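Local coordinates for beta-lactamase-like protein (PDB 6B9V) that is a metal-dependent diphosphatase of the PhnP family, with a metallo-beta-lactamase-like fold, that cleaves reactive FAD photoproducts, at residues G48-I53 with E66-I71; D72-T77 with A102-Y107; I154-I159 with M187-G192. All blocks are in the same frame, centred on the assembly; numbering follows the deposited sequence.

Interaction 1. Residues G48-I53 with E66-I71; sequences GKLVLI and EGIKKI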
ATOM      1  N   GLY A  48       2.965 -16.770 -22.041  1.00 25.59           N
ATOM      2  CA  GLY A  48       3.315 -17.294 -20.726  1.00 24.56           C
ATOM      3  C   GLY A  48       4.087 -16.319 -19.852  1.00 25.02           C
ATOM      4  O   GLY A  48       4.543 -16.670 -18.767  1.00 27.78           O
ATOM      5  N   LYS A  49       4.221 -15.083 -20.329  1.00 19.69           N
ATOM      6  CA  LYS A  49       4.948 -14.027 -19.631  1.00 18.27           C
ATOM      7  C   LYS A  49       3.975 -12.983 -19.079  1.00 20.39           C
ATOM      8  O   LYS A  49       2.861 -12.816 -19.599  1.00 22.52           O
ATOM      9  CB  LYS A  49       5.962 -13.337 -20.571  1.00 20.54           C
ATOM     10  CG  LYS A  49       6.974 -14.251 -21.231  1.00 31.84           C
ATOM     11  CD  LYS A  49       7.915 -14.883 -20.214  1.00 35.37           C
ATOM     12  CE  LYS A  49       8.967 -15.742 -20.909  1.00 40.07           C
ATOM     13  NZ  LYS A  49       8.332 -16.759 -21.777  1.00 37.63           N
ATOM     14  N   LEU A  50       4.420 -12.277 -18.041  1.00 17.18           N
ATOM     15  CA  LEU A  50       3.653 -11.203 -17.419  1.00 18.05           C
ATOM     16  C   LEU A  50       4.536  -9.967 -17.230  1.00 21.13           C
ATOM     17  O   LEU A  50       5.564 -10.020 -16.549  1.00 18.42           O
ATOM     18  CB  LEU A  50       3.076 -11.669 -16.075  1.00 17.70           C
ATOM     19  CG  LEU A  50       2.022 -10.829 -15.331  1.00 16.92           C
ATOM     20  CD1 LEU A  50       1.345 -11.684 -14.259  1.00 18.78           C
ATOM     21  CD2 LEU A  50       2.627  -9.583 -14.691  1.00 17.25           C
ATOM     22  N   VAL A  51       4.117  -8.854 -17.825  1.00 18.31           N
ATOM     23  CA  VAL A  51       4.847  -7.596 -17.728  1.00 14.09           C
ATOM     24  C   VAL A  51       3.990  -6.586 -16.987  1.00 17.29           C
ATOM     25  O   VAL A  51       2.845  -6.357 -17.345  1.00 19.61           O
ATOM     26  CB  VAL A  51       5.242  -7.062 -19.116  1.00 16.67           C
ATOM     27  CG1 VAL A  51       5.886  -5.684 -19.005  1.00 18.57           C
ATOM     28  CG2 VAL A  51       6.201  -8.060 -19.806  1.00 22.46           C
ATOM     29  N   LEU A  52       4.540  -6.022 -15.919  1.00 14.64           N
ATOM     30  CA  LEU A  52       3.801  -5.111 -15.059  1.00 20.38           C
ATOM     31  C   LEU A  52       4.208  -3.675 -15.348  1.00 18.21           C
ATOM     32  O   LEU A  52       5.397  -3.379 -15.450  1.00 18.37           O
ATOM     33  CB  LEU A  52       4.062  -5.447 -13.587  1.00 19.06           C
ATOM     34  CG  LEU A  52       3.469  -4.526 -12.530  1.00 23.74           C
ATOM     35  CD1 LEU A  52       1.951  -4.580 -12.568  1.00 22.78           C
ATOM     36  CD2 LEU A  52       3.997  -4.924 -11.151  1.00 22.70           C
ATOM     37  N   ILE A  53       3.230  -2.784 -15.468  1.00 15.42           N
ATOM     38  CA  ILE A  53       3.545  -1.376 -15.647  1.00 12.94           C
ATOM     39  C   ILE A  53       3.173  -0.669 -14.361  1.00 15.96           C
ATOM     40  O   ILE A  53       1.978  -0.543 -14.040  1.00 15.15           O
ATOM     41  CB  ILE A  53       2.806  -0.736 -16.858  1.00 15.64           C
ATOM     42  CG1 ILE A  53       3.180  -1.462 -18.155  1.00 18.63           C
ATOM     43  CG2 ILE A  53       3.165   0.748 -16.974  1.00 17.35           C
ATOM     44  CD1 ILE A  53       2.546  -0.855 -19.404  1.00 20.97           C
ATOM     45  N   GLU A  66      -5.652 -10.771  -8.755  1.00 17.65           N
ATOM     46  CA  GLU A  66      -5.510 -11.388 -10.067  1.00 18.21           C
ATOM     47  C   GLU A  66      -4.734 -12.705 -10.072  1.00 21.90           C
ATOM     48  O   GLU A  66      -4.467 -13.268 -11.143  1.00 23.05           O
ATOM     49  CB  GLU A  66      -4.846 -10.402 -11.019  1.00 19.00           C
ATOM     50  CG  GLU A  66      -5.716  -9.196 -11.320  1.00 21.16           C
ATOM     51  CD  GLU A  66      -6.853  -9.537 -12.264  1.00 27.10           C
ATOM     52  OE1 GLU A  66      -7.799  -8.726 -12.393  1.00 28.63           O
ATOM     53  OE2 GLU A  66      -6.796 -10.621 -12.886  1.00 26.34           O
ATOM     54  N   GLY A  67      -4.374 -13.194  -8.890  1.00 20.89           N
ATOM     55  CA  GLY A  67      -3.661 -14.459  -8.763  1.00 22.38           C
ATOM     56  C   GLY A  67      -2.272 -14.464  -9.378  1.00 24.78           C
ATOM     57  O   GLY A  67      -1.825 -15.493  -9.887  1.00 26.64           O
ATOM     58  N   ILE A  68      -1.583 -13.325  -9.334  1.00 18.58           N
ATOM     59  CA  ILE A  68      -0.219 -13.245  -9.863  1.00 18.42           C
ATOM     60  C   ILE A  68       0.747 -14.108  -9.048  1.00 28.66           C
ATOM     61  O   ILE A  68       0.843 -13.967  -7.829  1.00 29.04           O
ATOM     62  CB  ILE A  68       0.297 -11.799  -9.883  1.00 21.44           C
ATOM     63  CG1 ILE A  68      -0.546 -10.947 -10.846  1.00 21.80           C
ATOM     64  CG2 ILE A  68       1.788 -11.759 -10.268  1.00 24.68           C
ATOM     65  CD1 ILE A  68      -0.194  -9.465 -10.810  1.00 20.01           C
ATOM     66  N   LYS A  69       1.462 -14.995  -9.733  1.00 24.93           N
ATOM     67  CA  LYS A  69       2.383 -15.920  -9.076  1.00 31.01           C
ATOM     68  C   LYS A  69       3.826 -15.654  -9.495  1.00 27.55           C
ATOM     69  O   LYS A  69       4.760 -16.182  -8.903  1.00 24.39           O
ATOM     70  CB  LYS A  69       2.012 -17.372  -9.405  1.00 31.23           C
ATOM     71  CG  LYS A  69       0.605 -17.788  -8.988  1.00 45.15           C
ATOM     72  CD  LYS A  69       0.527 -18.072  -7.491  1.00 54.90           C
ATOM     73  CE  LYS A  69      -0.874 -18.504  -7.070  1.00 58.59           C
ATOM     74  NZ  LYS A  69      -0.973 -18.715  -5.597  1.00 58.88           N
ATOM     75  N   LYS A  70       3.998 -14.851 -10.539  1.00 24.15           N
ATOM     76  CA  LYS A  70       5.316 -14.567 -11.094  1.00 22.73           C
ATOM     77  C   LYS A  70       5.267 -13.299 -11.947  1.00 24.37           C
ATOM     78  O   LYS A  70       4.317 -13.089 -12.703  1.00 21.12           O
ATOM     79  CB  LYS A  70       5.814 -15.752 -11.933  1.00 26.43           C
ATOM     80  CG  LYS A  70       7.184 -15.546 -12.558  1.00 26.87           C
ATOM     81  CD  LYS A  70       7.711 -16.824 -13.200  1.00 35.91           C
ATOM     82  CE  LYS A  70       9.077 -16.597 -13.844  1.00 34.00           C
ATOM     83  NZ  LYS A  70       9.640 -17.878 -14.355  1.00 45.18           N
ATOM     84  N   ILE A  71       6.289 -12.464 -11.819  1.00 21.91           N
ATOM     85  CA  ILE A  71       6.420 -11.273 -12.653  1.00 23.14           C
ATOM     86  C   ILE A  71       7.681 -11.385 -13.492  1.00 21.04           C
ATOM     87  O   ILE A  71       8.767 -11.562 -12.950  1.00 25.38           O
ATOM     88  CB  ILE A  71       6.492  -9.986 -11.819  1.00 22.70           C
ATOM     89  CG1 ILE A  71       5.234  -9.813 -10.964  1.00 24.27           C
ATOM     90  CG2 ILE A  71       6.706  -8.776 -12.745  1.00 23.27           C
ATOM     91  CD1 ILE A  71       5.400  -8.761  -9.865  1.00 27.18           C
TER
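Leu50 and Ile71 bring the two backbones nearest each other, CA to CA 5.5 Å, where strand 49-53 passes segment 66-71. Gly67, with positive phi (65°), ends helix 59-66 in a Schellman motif, and the chain then bends back toward the strand. No hydrogen bond links the two segments, so the contact rests on apolar side chains and on two backbone carbonyls, Lys70 O against Leu50 CD1 and Leu50 O beside Ile71.

Leu50 does most of the work. Its CG stands anti to the backbone N (chi1 -169°), and from there CD1 reaches in toward the loop. Leu50 CD1 lies 4.0 Å from Ile68 CG1, equally near Ile68 CG2, and 3.6 Å from Lys70 O. The Leu50 side chain is roughly perpendicular to that of Ile68, with the leucine methyl meeting both branches at the isoleucine CB. Farther along the strand, Leu52 CD2 touches Ile71 CD1 at 4.3 Å, a looser methyl-to-methyl contact.

In the fold, this is the helix-to-strand return of a beta-alpha-beta crossover: strand 49-53, helix 59-66, then strand 73-75, parallel to the first and beside it in the sheet. Phe59 of the helix touches both Leu52 and Ile71, Ala63 packs on Ile68, and Met43 of strand 41-46 meets Leu50 and Ile68 from the other neighbouring strand.

Interaction 2. Residues D72-T77 with A102-Y107; sequences DAIVYT and ARVPLY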
ATOM      1  N   ASP A  72       7.553 -11.283 -14.812  1.00 17.32           N
ATOM      2  CA  ASP A  72       8.732 -11.444 -15.655  1.00 15.85           C
ATOM      3  C   ASP A  72       9.505 -10.154 -15.876  1.00 24.32           C
ATOM      4  O   ASP A  72      10.715 -10.180 -16.091  1.00 22.43           O
ATOM      5  CB  ASP A  72       8.326 -12.077 -16.983  1.00 20.06           C
ATOM      6  CG  ASP A  72       7.761 -13.479 -16.785  1.00 30.43           C
ATOM      7  OD1 ASP A  72       8.568 -14.424 -16.615  1.00 28.79           O
ATOM      8  OD2 ASP A  72       6.517 -13.624 -16.743  1.00 22.94           O
ATOM      9  N   ALA A  73       8.810  -9.029 -15.840  1.00 19.72           N
ATOM     10  CA  ALA A  73       9.466  -7.745 -15.957  1.00 16.43           C
ATOM     11  C   ALA A  73       8.546  -6.669 -15.399  1.00 20.24           C
ATOM     12  O   ALA A  73       7.319  -6.804 -15.440  1.00 16.01           O
ATOM     13  CB  ALA A  73       9.834  -7.453 -17.427  1.00 17.55           C
ATOM     14  N   ILE A  74       9.148  -5.615 -14.853  1.00 19.88           N
ATOM     15  CA  ILE A  74       8.405  -4.446 -14.403  1.00 21.87           C
ATOM     16  C   ILE A  74       8.896  -3.220 -15.160  1.00 21.19           C
ATOM     17  O   ILE A  74      10.104  -2.988 -15.282  1.00 19.70           O
ATOM     18  CB  ILE A  74       8.560  -4.222 -12.882  1.00 20.21           C
ATOM     19  CG1 ILE A  74       8.065  -5.460 -12.124  1.00 19.57           C
ATOM     20  CG2 ILE A  74       7.825  -2.933 -12.444  1.00 21.11           C
ATOM     21  CD1 ILE A  74       8.309  -5.436 -10.640  1.00 21.70           C
ATOM     22  N   VAL A  75       7.956  -2.444 -15.677  1.00 19.31           N
ATOM     23  CA  VAL A  75       8.276  -1.250 -16.454  1.00 17.19           C
ATOM     24  C   VAL A  75       7.654  -0.025 -15.778  1.00 14.47           C
ATOM     25  O   VAL A  75       6.474  -0.059 -15.435  1.00 16.72           O
ATOM     26  CB  VAL A  75       7.753  -1.376 -17.902  1.00 20.21           C
ATOM     27  CG1 VAL A  75       8.079  -0.115 -18.698  1.00 23.73           C
ATOM     28  CG2 VAL A  75       8.378  -2.584 -18.586  1.00 19.18           C
ATOM     29  N   TYR A  76       8.432   1.042 -15.587  1.00 14.99           N
ATOM     30  CA  TYR A  76       7.920   2.245 -14.928  1.00 14.77           C
ATOM     31  C   TYR A  76       7.620   3.410 -15.872  1.00 14.05           C
ATOM     32  O   TYR A  76       8.422   3.720 -16.761  1.00 17.57           O
ATOM     33  CB  TYR A  76       8.912   2.724 -13.859  1.00 16.03           C
ATOM     34  CG  TYR A  76       8.886   1.834 -12.633  1.00 18.79           C
ATOM     35  CD1 TYR A  76       9.766   0.766 -12.511  1.00 15.91           C
ATOM     36  CD2 TYR A  76       7.968   2.049 -11.618  1.00 16.50           C
ATOM     37  CE1 TYR A  76       9.739  -0.069 -11.391  1.00 18.12           C
ATOM     38  CE2 TYR A  76       7.923   1.226 -10.505  1.00 13.64           C
ATOM     39  CZ  TYR A  76       8.827   0.172 -10.389  1.00 18.21           C
ATOM     40  OH  TYR A  76       8.794  -0.661  -9.282  1.00 16.53           O
ATOM     41  N   THR A  77       6.484   4.075 -15.645  1.00 14.88           N
ATOM     42  CA  THR A  77       6.189   5.332 -16.349  1.00 18.29           C
ATOM     43  C   THR A  77       6.966   6.519 -15.741  1.00 17.35           C
ATOM     44  O   THR A  77       7.527   7.350 -16.475  1.00 16.80           O
ATOM     45  CB  THR A  77       4.673   5.655 -16.325  1.00 15.70           C
ATOM     46  OG1 THR A  77       4.230   5.760 -14.967  1.00 15.88           O
ATOM     47  CG2 THR A  77       3.872   4.575 -17.049  1.00 16.66           C
ATOM     48  N   ALA A 102      16.862 -16.018 -11.678  1.00 38.19           N
ATOM     49  CA  ALA A 102      17.224 -14.659 -12.067  1.00 37.86           C
ATOM     50  C   ALA A 102      16.509 -13.611 -11.223  1.00 37.67           C
ATOM     51  O   ALA A 102      15.411 -13.845 -10.718  1.00 41.20           O
ATOM     52  CB  ALA A 102      16.916 -14.434 -13.539  1.00 43.71           C
ATOM     53  N   ARG A 103      17.140 -12.453 -11.073  1.00 31.90           N
ATOM     54  CA  ARG A 103      16.477 -11.318 -10.450  1.00 31.07           C
ATOM     55  C   ARG A 103      15.323 -10.851 -11.331  1.00 34.23           C
ATOM     56  O   ARG A 103      15.336 -11.066 -12.545  1.00 34.04           O
ATOM     57  CB  ARG A 103      17.457 -10.166 -10.221  1.00 36.96           C
ATOM     58  CG  ARG A 103      18.637 -10.497  -9.311  1.00 47.90           C
ATOM     59  CD  ARG A 103      19.594  -9.322  -9.247  1.00 55.56           C
ATOM     60  NE  ARG A 103      20.661  -9.518  -8.272  1.00 68.19           N
ATOM     61  CZ  ARG A 103      21.695  -8.694  -8.130  1.00 80.34           C
ATOM     62  NH1 ARG A 103      21.803  -7.621  -8.905  1.00 82.98           N
ATOM     63  NH2 ARG A 103      22.624  -8.945  -7.218  1.00 85.36           N
ATOM     64  N   VAL A 104      14.329 -10.220 -10.710  1.00 30.25           N
ATOM     65  CA  VAL A 104      13.260  -9.532 -11.442  1.00 25.43           C
ATOM     66  C   VAL A 104      13.817  -8.247 -12.063  1.00 27.50           C
ATOM     67  O   VAL A 104      14.339  -7.380 -11.350  1.00 27.00           O
ATOM     68  CB  VAL A 104      12.062  -9.187 -10.516  1.00 29.30           C
ATOM     69  CG1 VAL A 104      10.989  -8.369 -11.260  1.00 23.18           C
ATOM     70  CG2 VAL A 104      11.452 -10.448  -9.909  1.00 26.17           C
ATOM     71  N   PRO A 105      13.728  -8.120 -13.394  1.00 24.13           N
ATOM     72  CA  PRO A 105      14.239  -6.895 -14.013  1.00 26.26           C
ATOM     73  C   PRO A 105      13.241  -5.726 -13.934  1.00 25.37           C
ATOM     74  O   PRO A 105      12.058  -5.891 -14.223  1.00 24.40           O
ATOM     75  CB  PRO A 105      14.488  -7.318 -15.463  1.00 22.70           C
ATOM     76  CG  PRO A 105      13.467  -8.385 -15.714  1.00 25.67           C
ATOM     77  CD  PRO A 105      13.206  -9.074 -14.389  1.00 25.23           C
ATOM     78  N   LEU A 106      13.735  -4.564 -13.516  1.00 24.84           N
ATOM     79  CA  LEU A 106      12.964  -3.327 -13.497  1.00 23.35           C
ATOM     80  C   LEU A 106      13.462  -2.406 -14.596  1.00 24.30           C
ATOM     81  O   LEU A 106      14.655  -2.254 -14.777  1.00 27.13           O
ATOM     82  CB  LEU A 106      13.088  -2.609 -12.158  1.00 26.07           C
ATOM     83  CG  LEU A 106      13.014  -3.385 -10.850  1.00 31.95           C
ATOM     84  CD1 LEU A 106      13.101  -2.385  -9.709  1.00 28.37           C
ATOM     85  CD2 LEU A 106      11.746  -4.213 -10.756  1.00 23.67           C
ATOM     86  N   TYR A 107      12.554  -1.774 -15.316  1.00 20.40           N
ATOM     87  CA  TYR A 107      12.957  -0.889 -16.397  1.00 21.93           C
ATOM     88  C   TYR A 107      12.490   0.521 -16.082  1.00 19.27           C
ATOM     89  O   TYR A 107      11.308   0.732 -15.834  1.00 19.45           O
ATOM     90  CB  TYR A 107      12.381  -1.382 -17.730  1.00 20.44           C
ATOM     91  CG  TYR A 107      13.015  -2.676 -18.186  1.00 21.41           C
ATOM     92  CD1 TYR A 107      12.567  -3.904 -17.705  1.00 23.03           C
ATOM     93  CD2 TYR A 107      14.077  -2.670 -19.082  1.00 25.12           C
ATOM     94  CE1 TYR A 107      13.167  -5.098 -18.116  1.00 25.54           C
ATOM     95  CE2 TYR A 107      14.678  -3.852 -19.496  1.00 31.21           C
ATOM     96  CZ  TYR A 107      14.216  -5.063 -19.008  1.00 32.98           C
ATOM     97  OH  TYR A 107      14.811  -6.244 -19.410  1.00 33.08           O
TER
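Ile74 runs alongside Leu106, the two side chains leaving the sheet in the same direction, and Ile74 CD1 meets Leu106 CD2 at 3.6 Å. Ile74 CD1 also reaches Val104 CG1, 4.0 Å away. Its chi1 of -59° puts CG1 beside the backbone N, from where CD1 goes on to both partners. Val90 and Leu87 of helix 87-90 pack on this face, against Ile74 and Leu106 respectively.

Strands 73-75 and 104-107 are parallel neighbours, 16° apart in direction, in one of the two mixed sheets of the metallo-beta-lactamase fold. Ile74 is gripped at both ends of its backbone: its N donates to Pro105 O (3.0 Å), and its O accepts from Tyr107 N (2.7 Å). The ladder runs on with Tyr76 N to Tyr107 O at 2.9 Å. Ring carbon Pro105 CD sits 3.2 Å from Asp72 O.

On the face bearing Val75 and Tyr107, the phenol ring slants past Ala73, with Tyr107 CE1 4.1 Å from Ala73 CB, while His139 stacks on the ring. Ala73 CB also meets Pro105 CG. Beyond the strand end, the Tyr76 ring turns an edge to Tyr107 O, and its hydroxyl is hydrogen-bonded to Thr55 OG1; the Tyr76 side chain lies about 5 Å from that of the manganese ligand His83.

Interaction 3. Residues I154-I159 with M187-G192; sequences IPVPVI and MEMLRG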
ATOM      1  N   ILE A 154       7.715   0.259 -26.729  1.00 22.19           N
ATOM      2  CA  ILE A 154       8.275   1.514 -27.223  1.00 23.13           C
ATOM      3  C   ILE A 154       7.948   2.632 -26.244  1.00 18.46           C
ATOM      4  O   ILE A 154       6.783   2.881 -25.976  1.00 22.47           O
ATOM      5  CB  ILE A 154       7.709   1.859 -28.617  1.00 19.11           C
ATOM      6  CG1 ILE A 154       7.832   0.645 -29.546  1.00 26.75           C
ATOM      7  CG2 ILE A 154       8.417   3.073 -29.203  1.00 24.14           C
ATOM      8  CD1 ILE A 154       6.924   0.707 -30.745  1.00 33.23           C
ATOM      9  N   PRO A 155       8.975   3.296 -25.696  1.00 19.99           N
ATOM     10  CA  PRO A 155       8.713   4.449 -24.824  1.00 17.65           C
ATOM     11  C   PRO A 155       8.147   5.611 -25.640  1.00 20.56           C
ATOM     12  O   PRO A 155       8.652   5.921 -26.724  1.00 24.66           O
ATOM     13  CB  PRO A 155      10.097   4.797 -24.252  1.00 23.87           C
ATOM     14  CG  PRO A 155      10.965   3.582 -24.541  1.00 29.31           C
ATOM     15  CD  PRO A 155      10.416   3.017 -25.818  1.00 26.81           C
ATOM     16  N   VAL A 156       7.101   6.227 -25.112  1.00 20.18           N
ATOM     17  CA  VAL A 156       6.432   7.344 -25.752  1.00 23.56           C
ATOM     18  C   VAL A 156       6.511   8.542 -24.824  1.00 18.33           C
ATOM     19  O   VAL A 156       5.854   8.558 -23.788  1.00 16.91           O
ATOM     20  CB  VAL A 156       4.957   7.026 -26.056  1.00 22.73           C
ATOM     21  CG1 VAL A 156       4.267   8.239 -26.723  1.00 17.38           C
ATOM     22  CG2 VAL A 156       4.858   5.789 -26.939  1.00 21.36           C
ATOM     23  N   PRO A 157       7.342   9.528 -25.167  1.00 19.46           N
ATOM     24  CA  PRO A 157       7.467  10.679 -24.266  1.00 18.54           C
ATOM     25  C   PRO A 157       6.153  11.427 -24.116  1.00 23.02           C
ATOM     26  O   PRO A 157       5.510  11.722 -25.123  1.00 20.40           O
ATOM     27  CB  PRO A 157       8.521  11.553 -24.949  1.00 21.57           C
ATOM     28  CG  PRO A 157       9.303  10.584 -25.859  1.00 23.91           C
ATOM     29  CD  PRO A 157       8.282   9.587 -26.305  1.00 21.43           C
ATOM     30  N   VAL A 158       5.751  11.698 -22.877  1.00 19.09           N
ATOM     31  CA  VAL A 158       4.642  12.611 -22.624  1.00 20.73           C
ATOM     32  C   VAL A 158       5.074  13.635 -21.564  1.00 23.06           C
ATOM     33  O   VAL A 158       6.071  13.430 -20.863  1.00 21.35           O
ATOM     34  CB  VAL A 158       3.350  11.869 -22.181  1.00 19.46           C
ATOM     35  CG1 VAL A 158       2.876  10.907 -23.287  1.00 17.02           C
ATOM     36  CG2 VAL A 158       3.540  11.095 -20.864  1.00 19.11           C
ATOM     37  N   ILE A 159       4.332  14.737 -21.467  1.00 18.53           N
ATOM     38  CA  ILE A 159       4.679  15.815 -20.547  1.00 20.73           C
ATOM     39  C   ILE A 159       3.707  15.845 -19.362  1.00 22.21           C
ATOM     40  O   ILE A 159       2.502  15.972 -19.539  1.00 20.92           O
ATOM     41  CB  ILE A 159       4.684  17.168 -21.268  1.00 18.32           C
ATOM     42  CG1 ILE A 159       5.692  17.136 -22.417  1.00 25.56           C
ATOM     43  CG2 ILE A 159       5.017  18.301 -20.289  1.00 21.86           C
ATOM     44  CD1 ILE A 159       7.119  16.852 -21.959  1.00 28.25           C
ATOM     45  N   MET A 187       2.428  12.044 -30.697  1.00 21.33           N
ATOM     46  CA  MET A 187       1.106  11.814 -31.261  1.00 22.68           C
ATOM     47  C   MET A 187       1.252  10.945 -32.498  1.00 24.50           C
ATOM     48  O   MET A 187       0.410  10.074 -32.767  1.00 23.80           O
ATOM     49  CB  MET A 187       0.412  13.127 -31.611  1.00 25.62           C
ATOM     50  CG  MET A 187       0.002  13.943 -30.398  1.00 22.99           C
ATOM     51  SD  MET A 187      -1.441  13.267 -29.582  1.00 23.51           S
ATOM     52  CE  MET A 187      -2.737  13.752 -30.730  1.00 22.22           C
ATOM     53  N   GLU A 188       2.340  11.169 -33.232  1.00 24.45           N
ATOM     54  CA  GLU A 188       2.565  10.423 -34.470  1.00 31.33           C
ATOM     55  C   GLU A 188       2.883   8.951 -34.235  1.00 27.84           C
ATOM     56  O   GLU A 188       2.767   8.144 -35.154  1.00 29.05           O
ATOM     57  CB  GLU A 188       3.684  11.071 -35.282  1.00 25.70           C
ATOM     58  CG  GLU A 188       3.233  12.354 -35.967  1.00 39.15           C
ATOM     59  CD  GLU A 188       1.902  12.184 -36.698  1.00 51.03           C
ATOM     60  OE1 GLU A 188       1.775  11.229 -37.497  1.00 60.39           O
ATOM     61  OE2 GLU A 188       0.977  12.997 -36.469  1.00 46.35           O
ATOM     62  N   MET A 189       3.271   8.612 -33.006  1.00 20.89           N
ATOM     63  CA  MET A 189       3.617   7.236 -32.632  1.00 25.66           C
ATOM     64  C   MET A 189       2.391   6.435 -32.205  1.00 22.87           C
ATOM     65  O   MET A 189       2.478   5.229 -31.968  1.00 23.98           O
ATOM     66  CB  MET A 189       4.635   7.226 -31.474  1.00 21.49           C
ATOM     67  CG  MET A 189       5.960   7.948 -31.759  1.00 28.18           C
ATOM     68  SD  MET A 189       6.973   8.039 -30.262  1.00 34.80           S
ATOM     69  CE  MET A 189       7.472   6.334 -30.097  1.00 30.51           C
ATOM     70  N   LEU A 190       1.256   7.112 -32.072  1.00 19.71           N
ATOM     71  CA  LEU A 190       0.107   6.525 -31.394  1.00 20.49           C
ATOM     72  C   LEU A 190      -1.082   6.272 -32.314  1.00 21.23           C
ATOM     73  O   LEU A 190      -2.203   6.124 -31.848  1.00 21.61           O
ATOM     74  CB  LEU A 190      -0.324   7.436 -30.241  1.00 19.01           C
ATOM     75  CG  LEU A 190       0.659   7.518 -29.072  1.00 21.63           C
ATOM     76  CD1 LEU A 190       0.179   8.573 -28.076  1.00 25.47           C
ATOM     77  CD2 LEU A 190       0.797   6.161 -28.390  1.00 19.54           C
ATOM     78  N   ARG A 191      -0.839   6.213 -33.620  1.00 22.93           N
ATOM     79  CA  ARG A 191      -1.933   6.022 -34.564  1.00 27.19           C
ATOM     80  C   ARG A 191      -2.158   4.548 -34.882  1.00 24.56           C
ATOM     81  O   ARG A 191      -1.245   3.731 -34.786  1.00 23.82           O
ATOM     82  CB  ARG A 191      -1.672   6.801 -35.856  1.00 26.48           C
ATOM     83  CG  ARG A 191      -1.559   8.290 -35.637  1.00 30.14           C
ATOM     84  CD  ARG A 191      -1.678   9.057 -36.945  1.00 30.55           C
ATOM     85  NE  ARG A 191      -1.430  10.484 -36.753  1.00 39.76           N
ATOM     86  CZ  ARG A 191      -2.332  11.348 -36.294  1.00 43.07           C
ATOM     87  NH1 ARG A 191      -3.550  10.931 -35.970  1.00 45.34           N
ATOM     88  NH2 ARG A 191      -2.016  12.629 -36.157  1.00 42.17           N
ATOM     89  N   GLY A 192      -3.387   4.225 -35.265  1.00 24.98           N
ATOM     90  CA  GLY A 192      -3.722   2.881 -35.691  1.00 24.77           C
ATOM     91  C   GLY A 192      -3.705   1.848 -34.577  1.00 27.23           C
ATOM     92  O   GLY A 192      -3.415   0.685 -34.831  1.00 24.96           O
TER
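Strand 151-160, in the second mixed sheet of the metallo-beta-lactamase fold, meets the type I turn Met187 to Leu190, which starts at the last residue of helix 184-187. The turn is closed by Leu190 N to Met187 O (3.2 Å), and from it Met189 extends across the strand. Its chain runs straight through chi2 and then bends at chi3 (72°), which sets CE down beside Ile154.

Met189 CE makes the main contacts, 3.5 Å from Ile154 CG2 and 3.6 Å from Pro155 O, with Val156 CG2 a little farther off. The Met189 chain runs counter to Val156 and lies aslant to Ile154. The sulphur just reaches the Pro157 ring, Met189 SD to Pro157 CD at 4.4 Å. Deeper in, Val156 CG1 approaches Leu190 CD1 (4.3 Å). No hydrogen bond passes between the segments. Within the turn segment, Glu188 and Arg191 form a salt bridge, Glu188 OE2 to Arg191 NH2 at 3.0 Å.

Ser186 OG, just ahead of the turn, bonds to Pro157 O, and Arg169 of strand 163-170 binds the carbonyls of Met189 and Arg191. Leu190 packs on Ala174 and Leu176 of strand 173-176 and on Leu222 of helix 212-222.

How the interactions relate
The three contacts come one after another along the chain, with no segments interleaved. Interactions 1 and 2 have centres 11 Å apart and share a sheet: strand 49-53 lies next to 73-75, which in turn pairs with 104-108. They touch directly, through Leu52 O to Val75 N and Leu50 N to Asp72 OD2, both probable hydrogen bonds. Interaction 3 belongs to the other sheet; its centre is 25 Å from that of interaction 1 and 21 Å from that of interaction 2, and it touches neither. Both sheets supply manganese ligands: His78, His80, Asp82 and His83 follow strand 73-75, while His160, Asp178 and His231 end or follow strands of the other, so the metal site lies where the sheets meet.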